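PDB 3VX6: E1 from Kluyveromyces marxianus, which acts as the E1-like enzyme of autophagy, activating the ubiquitin-like proteins ATG12 for conjugation with ATG5 and ATG8 for conjugation with phosphatidylethanolamine. Local coordinates for residues F136-C141 with A271-D276. Sequence-based numbering, arbitrary orientation.
Sequences FYYWIC and APKSID
An antiparallel strand pair of the mixed sheet in the Atg7 N-terminal region joins Phe136, Tyr137 and Tyr138 to Ile275, Ser274 and Lys273. Phe136 and Ile275 exchange backbone hydrogen bonds, N of Ile275 lying 3.0 Å from O of Phe136; Lys273 N donates to Tyr138 O, while the return bond from Tyr138 N to Lys273 O is less certain, because that oxygen is less surely placed. Between these hydrogen-bonded pairs, CB of Ser274 rests off-centre against the Tyr137 ring. CB of Lys273 lies over one face of the Tyr138 ring, 3.7 Å from its centroid, and CG2 of Ile275 meets the edge of the same ring at CE1 (3.7 Å). Phe24 packs edge-to-face with this tyrosine. Where the pairing ends, Trp139 turns its CG anti to the backbone N (chi1 -152°), and the indole lies against the Ala271-Pro272 peptide. CG of Pro272 is 3.6 Å from CE3 of Trp139, and CD of Pro272 sits over the six-membered ring. NE1 of Trp139 donates a hydrogen bond to Glu263 O, which helps to hold the indole in this orientation. An alanine at Trp139 would probably leave the Ala271-Pro272 peptide without its flat support and Glu263 O without this donor. Alternating hydrogen-bonded and non-hydrogen-bonded pairs mark a short antiparallel beta ladder, here pairing strand 273-275 with strand 135-144.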
# COMPACT_ATOMS: atom_id res chain seq x y z
N PHE A 136 11.11 20.48 -5.66
CA PHE A 136 10.43 19.26 -6.04
C PHE A 136 9.11 19.05 -5.34
O PHE A 136 9.08 18.69 -4.17
CB PHE A 136 11.33 18.07 -5.76
CG PHE A 136 12.61 18.13 -6.51
CD1 PHE A 136 12.78 17.40 -7.69
CD2 PHE A 136 13.64 18.96 -6.07
CE1 PHE A 136 13.96 17.51 -8.42
CE2 PHE A 136 14.82 19.07 -6.80
CZ PHE A 136 14.97 18.34 -7.98
N TYR A 137 8.02 19.26 -6.07
CA TYR A 137 6.68 19.08 -5.54
C TYR A 137 6.28 17.62 -5.76
O TYR A 137 6.45 17.09 -6.85
CB TYR A 137 5.72 20.00 -6.28
CG TYR A 137 6.16 21.45 -6.31
CD1 TYR A 137 5.49 22.42 -5.56
CD2 TYR A 137 7.28 21.85 -7.05
CE1 TYR A 137 5.92 23.75 -5.55
CE2 TYR A 137 7.72 23.18 -7.05
CZ TYR A 137 7.04 24.12 -6.30
OH TYR A 137 7.49 25.42 -6.26
N TYR A 138 5.78 16.95 -4.73
CA TYR A 138 5.36 15.57 -4.90
C TYR A 138 4.24 15.19 -3.97
O TYR A 138 3.96 15.86 -2.98
CB TYR A 138 6.51 14.60 -4.69
CG TYR A 138 7.08 14.62 -3.31
CD1 TYR A 138 7.80 15.72 -2.86
CD2 TYR A 138 6.94 13.52 -2.46
CE1 TYR A 138 8.38 15.73 -1.60
CE2 TYR A 138 7.52 13.51 -1.19
CZ TYR A 138 8.24 14.62 -0.77
OH TYR A 138 8.84 14.65 0.47
N TRP A 139 3.61 14.07 -4.31
CA TRP A 139 2.50 13.57 -3.53
C TRP A 139 2.44 12.07 -3.69
O TRP A 139 2.31 11.55 -4.80
CB TRP A 139 1.21 14.19 -4.03
CG TRP A 139 0.18 14.28 -2.98
CD1 TRP A 139 0.19 13.67 -1.76
CD2 TRP A 139 -1.02 15.04 -3.03
NE1 TRP A 139 -0.93 14.01 -1.05
CE2 TRP A 139 -1.69 14.85 -1.81
CE3 TRP A 139 -1.61 15.87 -4.00
CZ2 TRP A 139 -2.92 15.46 -1.52
CZ3 TRP A 139 -2.82 16.47 -3.72
CH2 TRP A 139 -3.46 16.27 -2.49
N ILE A 140 2.54 11.36 -2.57
CA ILE A 140 2.49 9.92 -2.61
C ILE A 140 1.16 9.45 -2.06
O ILE A 140 0.57 10.11 -1.20
CB ILE A 140 3.62 9.29 -1.79
CG1 ILE A 140 4.97 9.80 -2.30
CG2 ILE A 140 3.56 7.77 -1.90
CD1 ILE A 140 6.18 9.24 -1.56
N CYS A 141 0.69 8.33 -2.58
CA CYS A 141 -0.56 7.73 -2.12
C CYS A 141 -0.43 6.23 -2.24
O CYS A 141 0.27 5.71 -3.11
CB CYS A 141 -1.75 8.20 -2.96
SG CYS A 141 -1.98 7.36 -4.56
N ALA A 271 -2.11 17.68 0.78
CA ALA A 271 -1.47 18.55 -0.18
C ALA A 271 -0.10 18.00 -0.54
O ALA A 271 0.51 17.22 0.21
CB ALA A 271 -1.35 19.95 0.41
N PRO A 272 0.42 18.40 -1.70
CA PRO A 272 1.73 17.95 -2.15
C PRO A 272 2.81 18.37 -1.16
O PRO A 272 2.63 19.32 -0.40
CB PRO A 272 1.90 18.65 -3.49
CG PRO A 272 0.48 18.84 -3.96
CD PRO A 272 -0.23 19.25 -2.71
N LYS A 273 3.93 17.65 -1.16
CA LYS A 273 5.06 17.97 -0.31
C LYS A 273 6.05 18.60 -1.28
O LYS A 273 6.25 18.08 -2.38
CB LYS A 273 5.65 16.71 0.31
CG LYS A 273 4.66 15.91 1.12
CD LYS A 273 5.26 14.68 1.76
CE LYS A 273 5.98 15.00 3.06
NZ LYS A 273 6.25 13.76 3.85
N SER A 274 6.65 19.72 -0.91
CA SER A 274 7.62 20.35 -1.80
C SER A 274 8.94 20.54 -1.09
O SER A 274 9.03 21.25 -0.09
CB SER A 274 7.13 21.72 -2.26
OG SER A 274 6.93 22.59 -1.15
N ILE A 275 9.96 19.89 -1.60
CA ILE A 275 11.25 20.04 -0.98
C ILE A 275 12.18 20.87 -1.85
O ILE A 275 12.76 20.40 -2.83
CB ILE A 275 11.84 18.67 -0.66
CG1 ILE A 275 12.20 17.91 -1.97
CG2 ILE A 275 10.80 17.86 0.20
CD1 ILE A 275 13.42 16.94 -1.80
N ASP A 276 12.25 22.15 -1.48
CA ASP A 276 13.06 23.15 -2.19
C ASP A 276 14.53 23.07 -1.74
O ASP A 276 15.00 23.89 -0.96
CB ASP A 276 12.47 24.55 -1.92
CG ASP A 276 13.30 25.67 -2.52
OD1 ASP A 276 12.81 26.84 -2.58
OD2 ASP A 276 14.42 25.39 -2.94